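Local atomic coordinates of cytosolic acyl coenzyme A thioester hydrolase (Mus musculus, PDB entry 2V1O), a protein that hydrolyses long-chain acyl-CoAs such as palmitoyl-CoA to free fatty acids and coenzyme A, this chain being the N-terminal of its two hotdog domains. Residues P61-I64 against G65-A68; E141-K144 against L145-E149. All coordinates share one frame; numbering follows the deposited sequence.

Contact 1: P61-I64 against G65-A68. With COA (coenzyme A), chain J.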
ATOM      1  N   PRO A  61     -19.017  -4.686 -14.626  1.00 18.15           N
ATOM      2  CA  PRO A  61     -17.956  -3.865 -14.069  1.00 17.93           C
ATOM      3  C   PRO A  61     -18.292  -3.373 -12.664  1.00 17.85           C
ATOM      4  O   PRO A  61     -19.458  -3.392 -12.246  1.00 17.03           O
ATOM      5  CB  PRO A  61     -17.878  -2.689 -15.046  1.00 18.22           C
ATOM      6  CG  PRO A  61     -19.238  -2.585 -15.610  1.00 18.84           C
ATOM      7  CD  PRO A  61     -19.724  -3.993 -15.725  1.00 18.54           C
ATOM      8  N   MET A  62     -17.255  -2.967 -11.944  1.00 17.67           N
ATOM      9  CA  MET A  62     -17.410  -2.296 -10.672  1.00 18.35           C
ATOM     10  C   MET A  62     -16.694  -0.963 -10.807  1.00 17.76           C
ATOM     11  O   MET A  62     -15.752  -0.835 -11.597  1.00 17.49           O
ATOM     12  CB  MET A  62     -16.780  -3.130  -9.565  1.00 18.11           C
ATOM     13  CG  MET A  62     -17.224  -2.760  -8.156  1.00 19.59           C
ATOM     14  SD  MET A  62     -16.558  -3.928  -6.956  1.00 20.97           S
ATOM     15  CE  MET A  62     -17.092  -5.489  -7.626  1.00 19.45           C
ATOM     16  N   CYS A  63     -17.139   0.027 -10.043  1.00 17.18           N
ATOM     17  CA  CYS A  63     -16.610   1.376 -10.169  1.00 17.48           C
ATOM     18  C   CYS A  63     -16.004   1.844  -8.866  1.00 16.55           C
ATOM     19  O   CYS A  63     -16.361   1.348  -7.794  1.00 16.21           O
ATOM     20  CB  CYS A  63     -17.720   2.346 -10.594  1.00 17.81           C
ATOM     21  SG  CYS A  63     -18.449   1.949 -12.175  1.00 22.42           S
ATOM     22  N   ILE A  64     -15.088   2.805  -8.964  1.00 15.67           N
ATOM     23  CA  ILE A  64     -14.591   3.519  -7.798  1.00 15.12           C
ATOM     24  C   ILE A  64     -15.790   3.997  -6.987  1.00 14.59           C
ATOM     25  O   ILE A  64     -16.749   4.556  -7.543  1.00 14.35           O
ATOM     26  CB  ILE A  64     -13.723   4.749  -8.205  1.00 14.92           C
ATOM     27  CG1 ILE A  64     -12.435   4.301  -8.900  1.00 15.51           C
ATOM     28  CG2 ILE A  64     -13.382   5.605  -6.990  1.00 15.47           C
ATOM     29  CD1 ILE A  64     -11.782   5.412  -9.744  1.00 15.19           C
ATOM     30  N   GLY A  65     -15.743   3.746  -5.682  1.00 14.47           N
ATOM     31  CA  GLY A  65     -16.756   4.245  -4.768  1.00 14.38           C
ATOM     32  C   GLY A  65     -17.861   3.245  -4.488  1.00 13.97           C
ATOM     33  O   GLY A  65     -18.639   3.427  -3.557  1.00 13.90           O
ATOM     34  N   GLU A  66     -17.944   2.199  -5.306  1.00 13.95           N
ATOM     35  CA  GLU A  66     -18.862   1.088  -5.024  1.00 14.16           C
ATOM     36  C   GLU A  66     -18.237   0.161  -3.983  1.00 13.47           C
ATOM     37  O   GLU A  66     -17.014   0.157  -3.802  1.00 13.36           O
ATOM     38  CB  GLU A  66     -19.249   0.348  -6.311  1.00 14.25           C
ATOM     39  CG  GLU A  66     -20.024   1.254  -7.264  1.00 15.27           C
ATOM     40  CD  GLU A  66     -20.481   0.581  -8.546  1.00 16.25           C
ATOM     41  OE1 GLU A  66     -19.833  -0.385  -9.011  1.00 16.28           O
ATOM     42  OE2 GLU A  66     -21.501   1.049  -9.100  1.00 18.26           O
ATOM     43  N   VAL A  67     -19.086  -0.590  -3.281  1.00 12.82           N
ATOM     44  CA  VAL A  67     -18.635  -1.487  -2.225  1.00 12.29           C
ATOM     45  C   VAL A  67     -18.632  -2.908  -2.768  1.00 12.09           C
ATOM     46  O   VAL A  67     -19.662  -3.409  -3.227  1.00 11.91           O
ATOM     47  CB  VAL A  67     -19.531  -1.427  -0.961  1.00 12.37           C
ATOM     48  CG1 VAL A  67     -19.116  -2.519   0.042  1.00 11.72           C
ATOM     49  CG2 VAL A  67     -19.487  -0.032  -0.313  1.00 12.85           C
ATOM     50  N   ALA A  68     -17.461  -3.534  -2.718  1.00 11.73           N
ATOM     51  CA  ALA A  68     -17.306  -4.942  -3.057  1.00 11.69           C
ATOM     52  C   ALA A  68     -17.675  -5.794  -1.841  1.00 12.04           C
ATOM     53  O   ALA A  68     -17.098  -5.631  -0.766  1.00 12.02           O
ATOM     54  CB  ALA A  68     -15.883  -5.210  -3.474  1.00 12.19           C
TER
HETATM   55  N1A COA J1162     -15.215 -14.859 -21.578  1.00 25.20           N
HETATM   56  C2A COA J1162     -14.634 -14.697 -22.821  1.00 25.76           C
HETATM   57  N3A COA J1162     -15.243 -13.887 -23.761  1.00 24.98           N
HETATM   58  C4A COA J1162     -16.411 -13.247 -23.467  1.00 25.67           C
HETATM   59  C5A COA J1162     -17.012 -13.392 -22.217  1.00 25.51           C
HETATM   60  C6A COA J1162     -16.401 -14.206 -21.262  1.00 25.97           C
HETATM   61  N6A COA J1162     -16.896 -14.288 -20.025  1.00 25.25           N
HETATM   62  N7A COA J1162     -18.150 -12.653 -22.208  1.00 26.23           N
HETATM   63  C8A COA J1162     -18.279 -12.049 -23.410  1.00 25.92           C
HETATM   64  N9A COA J1162     -17.214 -12.415 -24.204  1.00 25.47           N
HETATM   65  C1B COA J1162     -16.851 -11.825 -25.503  1.00 24.13           C
HETATM   66  C2B COA J1162     -17.813 -12.243 -26.606  1.00 24.50           C
HETATM   67  O2B COA J1162     -17.536 -13.534 -27.093  1.00 24.23           O
HETATM   68  C3B COA J1162     -17.548 -11.146 -27.620  1.00 24.30           C
HETATM   69  O3B COA J1162     -16.418 -11.427 -28.415  1.00 24.81           O
HETATM   70  P3B COA J1162     -16.588 -12.002 -29.908  1.00 25.28           P
HETATM   71  O7A COA J1162     -17.091 -13.417 -29.795  1.00 25.06           O
HETATM   72  O8A COA J1162     -17.600 -11.161 -30.636  1.00 24.48           O
HETATM   73  O9A COA J1162     -15.257 -11.946 -30.612  1.00 26.17           O
HETATM   74  C4B COA J1162     -17.229  -9.926 -26.766  1.00 24.68           C
HETATM   75  O4B COA J1162     -16.961 -10.419 -25.471  1.00 24.93           O
HETATM   76  C5B COA J1162     -18.389  -8.938 -26.721  1.00 26.37           C
HETATM   77  O5B COA J1162     -19.569  -9.636 -26.378  1.00 26.37           O
HETATM   78  P1A COA J1162     -20.946  -8.848 -26.144  1.00 27.33           P
HETATM   79  O1A COA J1162     -21.052  -7.735 -27.143  1.00 28.33           O
HETATM   80  O2A COA J1162     -22.075  -9.843 -26.236  1.00 28.18           O
HETATM   81  O3A COA J1162     -20.834  -8.253 -24.652  1.00 28.55           O
HETATM   82  P2A COA J1162     -21.383  -8.988 -23.334  1.00 29.36           P
HETATM   83  O4A COA J1162     -21.256 -10.490 -23.433  1.00 28.15           O
HETATM   84  O5A COA J1162     -22.803  -8.563 -23.042  1.00 29.53           O
HETATM   85  O6A COA J1162     -20.410  -8.407 -22.192  1.00 29.80           O
HETATM   86  CBP COA J1162     -18.316  -7.921 -21.116  1.00 26.37           C
HETATM   87  CCP COA J1162     -19.036  -8.752 -22.175  1.00 27.71           C
HETATM   88  CDP COA J1162     -16.912  -8.496 -20.896  1.00 27.95           C
HETATM   89  CEP COA J1162     -18.178  -6.503 -21.663  1.00 26.65           C
HETATM   90  CAP COA J1162     -19.134  -7.922 -19.812  1.00 24.22           C
HETATM   91  OAP COA J1162     -19.375  -9.229 -19.339  1.00 24.12           O
HETATM   92  C9P COA J1162     -18.467  -7.130 -18.722  1.00 23.48           C
HETATM   93  O9P COA J1162     -18.518  -5.736 -18.754  1.00 23.44           O
HETATM   94  N8P COA J1162     -17.849  -7.805 -17.759  1.00 22.48           N
HETATM   95  C7P COA J1162     -17.100  -7.120 -16.724  1.00 22.67           C
HETATM   96  C6P COA J1162     -15.699  -6.781 -17.220  1.00 21.17           C
HETATM   97  C5P COA J1162     -14.905  -6.147 -16.107  1.00 22.66           C
HETATM   98  O5P COA J1162     -15.187  -4.991 -15.729  1.00 22.50           O
HETATM   99  N4P COA J1162     -13.925  -6.900 -15.583  1.00 21.53           N
HETATM  100  C3P COA J1162     -13.390  -6.679 -14.246  1.00 24.28           C
HETATM  101  C2P COA J1162     -14.439  -6.899 -13.147  1.00 26.11           C
HETATM  102  S1P COA J1162     -13.722  -6.484 -11.542  1.00 30.39           S
HETATM  103  O   HOH W   1     -20.983  -1.323 -11.356  1.00 34.24           O
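OE1 of E66 is gripped twice: by the backbone N of C63, 2.9 Å from OE1, and by a water that donates to OE1 and also to the carbonyl O of P61. The amide reaches OE1 from above the carboxylate plane, 53° out of it, with a slightly bent N-H...O angle of 147°. The chain of E66 gets there because CG is anti to its carbonyl carbon and the rest runs extended, back alongside C63. In the type II beta turn from C63 to E66, the side chain of the last residue thus reaches back to the first, and through the water to P61 before it. The turn has its own bond, E66 N to C63 O at 3.1 Å, and G65 occupies its third position with a positive phi, where a side chain would jam against the preceding carbonyl oxygen. OE2 accepts from ND2 of N92, so both carboxylate oxygens are held.

M62 lies across the E66 side chain. Its CG comes 3.6 Å from E66 OE1; with CG anti to the backbone N (chi1 -163°) and a straight continuation at chi2, SD lies 3.8 Å from CB of A68, an apolar touch on the incoming strand 67-77. P61 belongs to a coenzyme A pocket, its CA 3.4 Å from O5P of the ligand's pantetheine arm.

The loop carries the chain from edge strand 46-57 across the sheet to strand 67-77, next to strand 2-5; M62 packs on I22 of helix 19-38 and V88 and S90 of strand 82-91, while A68 rests on M25 of the same helix.

Contact 2: E141-K144 against L145-E149. With COA (coenzyme A), chain G.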
ATOM      1  N   GLU A 141     -13.460 -35.119  -8.223  1.00 17.42           N
ATOM      2  CA  GLU A 141     -13.039 -36.127  -9.194  1.00 17.58           C
ATOM      3  C   GLU A 141     -12.685 -35.524 -10.560  1.00 17.83           C
ATOM      4  O   GLU A 141     -11.713 -35.936 -11.182  1.00 17.29           O
ATOM      5  CB  GLU A 141     -14.127 -37.192  -9.335  1.00 17.56           C
ATOM      6  CG  GLU A 141     -14.296 -38.062  -8.089  1.00 17.05           C
ATOM      7  CD  GLU A 141     -15.605 -38.838  -8.063  1.00 17.94           C
ATOM      8  OE1 GLU A 141     -16.519 -38.535  -8.857  1.00 18.64           O
ATOM      9  OE2 GLU A 141     -15.720 -39.765  -7.242  1.00 18.80           O
ATOM     10  N   ALA A 142     -13.462 -34.538 -11.005  1.00 18.33           N
ATOM     11  CA  ALA A 142     -13.219 -33.863 -12.285  1.00 18.83           C
ATOM     12  C   ALA A 142     -11.828 -33.207 -12.339  1.00 19.34           C
ATOM     13  O   ALA A 142     -11.052 -33.450 -13.278  1.00 19.39           O
ATOM     14  CB  ALA A 142     -14.318 -32.838 -12.564  1.00 18.72           C
ATOM     15  N   GLN A 143     -11.514 -32.397 -11.333  1.00 19.63           N
ATOM     16  CA  GLN A 143     -10.219 -31.710 -11.290  1.00 20.35           C
ATOM     17  C   GLN A 143      -9.053 -32.676 -11.026  1.00 20.80           C
ATOM     18  O   GLN A 143      -7.978 -32.530 -11.608  1.00 20.89           O
ATOM     19  CB  GLN A 143     -10.231 -30.497 -10.332  1.00 20.49           C
ATOM     20  CG  GLN A 143     -10.708 -30.760  -8.896  1.00 19.79           C
ATOM     21  CD  GLN A 143      -9.587 -31.095  -7.914  1.00 20.16           C
ATOM     22  OE1 GLN A 143      -9.791 -31.078  -6.699  1.00 21.72           O
ATOM     23  NE2 GLN A 143      -8.410 -31.381  -8.427  1.00 17.68           N
ATOM     24  N   LYS A 144      -9.286 -33.675 -10.175  1.00 21.59           N
ATOM     25  CA  LYS A 144      -8.293 -34.719  -9.904  1.00 22.56           C
ATOM     26  C   LYS A 144      -7.900 -35.444 -11.204  1.00 23.05           C
ATOM     27  O   LYS A 144      -6.715 -35.621 -11.503  1.00 22.83           O
ATOM     28  CB  LYS A 144      -8.856 -35.708  -8.869  1.00 22.79           C
ATOM     29  CG  LYS A 144      -7.865 -36.707  -8.288  1.00 24.23           C
ATOM     30  CD  LYS A 144      -7.173 -36.153  -7.051  1.00 24.57           C
ATOM     31  CE  LYS A 144      -6.381 -37.246  -6.355  1.00 24.72           C
ATOM     32  NZ  LYS A 144      -5.277 -36.692  -5.533  1.00 23.51           N
ATOM     33  N   LEU A 145      -8.911 -35.827 -11.980  1.00 23.52           N
ATOM     34  CA  LEU A 145      -8.726 -36.525 -13.247  1.00 24.43           C
ATOM     35  C   LEU A 145      -8.025 -35.644 -14.283  1.00 24.78           C
ATOM     36  O   LEU A 145      -7.111 -36.097 -14.974  1.00 24.68           O
ATOM     37  CB  LEU A 145     -10.085 -37.008 -13.772  1.00 24.13           C
ATOM     38  CG  LEU A 145     -10.723 -38.298 -13.216  1.00 25.64           C
ATOM     39  CD1 LEU A 145     -10.503 -38.524 -11.708  1.00 26.29           C
ATOM     40  CD2 LEU A 145     -12.219 -38.339 -13.547  1.00 26.40           C
ATOM     41  N   GLU A 146      -8.452 -34.384 -14.368  1.00 25.53           N
ATOM     42  CA  GLU A 146      -7.886 -33.420 -15.314  1.00 26.61           C
ATOM     43  C   GLU A 146      -6.396 -33.171 -15.077  1.00 27.22           C
ATOM     44  O   GLU A 146      -5.635 -33.001 -16.033  1.00 26.98           O
ATOM     45  CB  GLU A 146      -8.650 -32.096 -15.255  1.00 26.59           C
ATOM     46  CG  GLU A 146      -8.331 -31.144 -16.396  1.00 27.65           C
ATOM     47  CD  GLU A 146      -8.277 -29.705 -15.941  1.00 28.92           C
ATOM     48  OE1 GLU A 146      -9.105 -28.903 -16.424  1.00 30.72           O
ATOM     49  OE2 GLU A 146      -7.409 -29.376 -15.100  1.00 28.67           O
ATOM     50  N   ARG A 147      -5.986 -33.157 -13.810  1.00 28.21           N
ATOM     51  CA  ARG A 147      -4.577 -32.962 -13.443  1.00 29.21           C
ATOM     52  C   ARG A 147      -3.692 -34.167 -13.816  1.00 30.76           C
ATOM     53  O   ARG A 147      -2.550 -34.288 -13.364  1.00 31.09           O
ATOM     54  CB  ARG A 147      -4.444 -32.573 -11.964  1.00 29.16           C
ATOM     55  CG  ARG A 147      -4.989 -31.171 -11.674  1.00 28.15           C
ATOM     56  CD  ARG A 147      -4.729 -30.713 -10.248  1.00 27.77           C
ATOM     57  NE  ARG A 147      -5.576 -31.403  -9.276  1.00 24.96           N
ATOM     58  CZ  ARG A 147      -5.143 -32.309  -8.401  1.00 24.70           C
ATOM     59  NH1 ARG A 147      -5.994 -32.875  -7.556  1.00 24.45           N
ATOM     60  NH2 ARG A 147      -3.858 -32.642  -8.358  1.00 22.59           N
ATOM     61  N   MET A 148      -4.237 -35.041 -14.658  1.00 32.35           N
ATOM     62  CA  MET A 148      -3.483 -36.125 -15.288  1.00 33.92           C
ATOM     63  C   MET A 148      -3.580 -35.984 -16.812  1.00 34.27           C
ATOM     64  O   MET A 148      -3.132 -36.859 -17.561  1.00 34.52           O
ATOM     65  CB  MET A 148      -4.029 -37.485 -14.847  1.00 33.96           C
ATOM     66  CG  MET A 148      -4.157 -37.666 -13.339  1.00 34.30           C
ATOM     67  SD  MET A 148      -5.250 -39.049 -12.948  1.00 35.71           S
ATOM     68  CE  MET A 148      -5.319 -38.924 -11.160  1.00 35.07           C
ATOM     69  N   GLU A 149      -4.156 -34.859 -17.244  1.00 34.93           N
ATOM     70  CA  GLU A 149      -4.486 -34.568 -18.649  1.00 35.36           C
ATOM     71  C   GLU A 149      -5.506 -35.540 -19.237  1.00 35.51           C
ATOM     72  O   GLU A 149      -6.696 -35.460 -18.922  1.00 35.56           O
ATOM     73  CB  GLU A 149      -3.229 -34.473 -19.528  1.00 35.53           C
ATOM     74  CG  GLU A 149      -2.616 -33.072 -19.598  1.00 36.44           C
ATOM     75  CD  GLU A 149      -1.749 -32.716 -18.394  1.00 37.27           C
ATOM     76  OE1 GLU A 149      -0.583 -32.318 -18.608  1.00 38.02           O
ATOM     77  OE2 GLU A 149      -2.221 -32.825 -17.241  1.00 37.67           O
TER
HETATM   78  N1A COA G1162      -5.801 -28.442  -7.480  1.00 21.02           N
HETATM   79  C2A COA G1162      -6.583 -29.113  -6.569  1.00 21.40           C
HETATM   80  N3A COA G1162      -6.002 -30.027  -5.720  1.00 21.23           N
HETATM   81  C4A COA G1162      -4.664 -30.251  -5.790  1.00 20.74           C
HETATM   82  C5A COA G1162      -3.853 -29.581  -6.696  1.00 21.09           C
HETATM   83  C6A COA G1162      -4.436 -28.661  -7.550  1.00 20.93           C
HETATM   84  N6A COA G1162      -3.705 -28.008  -8.452  1.00 21.04           N
HETATM   85  N7A COA G1162      -2.578 -30.015  -6.526  1.00 21.85           N
HETATM   86  C8A COA G1162      -2.573 -30.938  -5.540  1.00 21.25           C
HETATM   87  N9A COA G1162      -3.854 -31.088  -5.082  1.00 21.64           N
HETATM   88  C1B COA G1162      -4.314 -31.857  -3.926  1.00 21.11           C
HETATM   89  C2B COA G1162      -4.355 -33.350  -4.218  1.00 22.07           C
HETATM   90  O2B COA G1162      -5.514 -33.693  -4.945  1.00 21.82           O
HETATM   91  C3B COA G1162      -4.283 -33.919  -2.810  1.00 21.14           C
HETATM   92  O3B COA G1162      -5.555 -33.984  -2.192  1.00 22.85           O
HETATM   93  P3B COA G1162      -6.350 -35.379  -2.031  1.00 22.47           P
HETATM   94  O7A COA G1162      -6.752 -35.820  -3.400  1.00 22.70           O
HETATM   95  O8A COA G1162      -5.416 -36.390  -1.410  1.00 23.11           O
HETATM   96  O9A COA G1162      -7.563 -35.142  -1.168  1.00 22.85           O
HETATM   97  C4B COA G1162      -3.451 -32.884  -2.054  1.00 21.99           C
HETATM   98  O4B COA G1162      -3.419 -31.715  -2.851  1.00 22.50           O
HETATM   99  C5B COA G1162      -2.031 -33.357  -1.760  1.00 22.70           C
HETATM  100  O5B COA G1162      -1.431 -33.897  -2.917  1.00 24.57           O
HETATM  101  P1A COA G1162       0.127 -34.271  -2.871  1.00 26.82           P
HETATM  102  O1A COA G1162       0.447 -34.898  -1.542  1.00 27.62           O
HETATM  103  O2A COA G1162       0.434 -35.158  -4.057  1.00 25.82           O
HETATM  104  O3A COA G1162       0.928 -32.879  -2.986  1.00 26.61           O
HETATM  105  P2A COA G1162       1.391 -32.192  -4.361  1.00 27.76           P
HETATM  106  O4A COA G1162       0.392 -32.404  -5.472  1.00 26.38           O
HETATM  107  O5A COA G1162       2.791 -32.610  -4.746  1.00 27.37           O
HETATM  108  O6A COA G1162       1.441 -30.648  -3.926  1.00 27.77           O
HETATM  109  CBP COA G1162       0.560 -28.487  -3.363  1.00 25.26           C
HETATM  110  CCP COA G1162       0.232 -29.940  -3.706  1.00 26.55           C
HETATM  111  CDP COA G1162      -0.732 -27.664  -3.425  1.00 26.06           C
HETATM  112  CEP COA G1162       1.085 -28.479  -1.927  1.00 26.61           C
HETATM  113  CAP COA G1162       1.606 -27.967  -4.359  1.00 24.18           C
HETATM  114  OAP COA G1162       1.136 -28.052  -5.690  1.00 22.98           O
HETATM  115  C9P COA G1162       2.043 -26.552  -4.067  1.00 22.45           C
HETATM  116  O9P COA G1162       2.914 -26.304  -3.004  1.00 22.40           O
HETATM  117  N8P COA G1162       1.570 -25.598  -4.858  1.00 21.87           N
HETATM  118  C7P COA G1162       1.758 -24.187  -4.571  1.00 22.35           C
HETATM  119  C6P COA G1162       0.780 -23.688  -3.507  1.00 20.06           C
HETATM  120  C5P COA G1162       1.004 -22.209  -3.282  1.00 20.89           C
HETATM  121  O5P COA G1162       2.031 -21.831  -2.692  1.00 19.80           O
HETATM  122  N4P COA G1162       0.059 -21.387  -3.746  1.00 21.81           N
HETATM  123  C3P COA G1162       0.292 -19.975  -4.041  1.00 25.57           C
HETATM  124  C2P COA G1162       1.324 -19.734  -5.165  1.00 25.87           C
HETATM  125  S1P COA G1162       1.548 -17.947  -5.295  1.00 33.47           S
HETATM  126  O   HOH W   2      -3.450 -35.200  -7.303  1.00 33.15           O
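K144 and R147 send crossing side chains from the C-terminal end of helix 130-146, R147 just beyond its last turn, to the ribose of one coenzyme A, while Q143 runs beside R147 and points the same way. The guanidinium of R147 lies against the adenine, with C4A of the base 3.3 Å above its plane and over its centre. The amide of Q143 sits at the guanidinium's edge, the two planes turned 40° apart.

K144 starts with CG anti to the backbone N (chi1 -169°), then bends at chi2. This carries CD past R147 NH1, 3.5 Å away, and takes NZ to the ligand. There NZ donates to O7A of the 3'-phosphate at 2.7 Å and to the ribose hydroxyl oxygen O2B at 3.1 Å. R147 NH1 donates to the same O2B over 2.8 Å, so two cationic groups converge on one hydroxyl. A water accepting from K144 NZ and R147 NH2 links the two side chains again.

Behind this grip the helix is regular: R147 N donates to Q143 O at 3.0 Å, and L145 N and E146 N bond to E141 O and A142 O in the same i to i+4 pattern. R147 is the first residue to leave helical angles. E146 turns to R52 of strand 46-57, forming a salt bridge through OE2.

Lysine and arginine one helical turn apart, with the arginine flat on the base and the lysine at the phosphate, make the end of helix 130-146 part of the coenzyme A pocket, the part that holds the 3'-phosphoadenosine.

Contacts 1 and 2 lie on opposite sides of the chain's centre, their own centres 36 Å apart and their nearest atoms about 26 Å apart, so they do not touch. Each meets a different coenzyme A molecule, and each at a different part of it: contact 1 touches the pantetheine arm through P61, 141-149 holds the adenine, ribose and 3'-phosphate. The hexamer brings the two roles together, since the ligand beside P61 is also bonded by R147 of the fourth subunit, and that beside K144 by F58 and D57 of the fourth subunit. The active site belongs to the contact 1 end: the side chains of N12, an active-site residue, and I64 are about 7 Å apart.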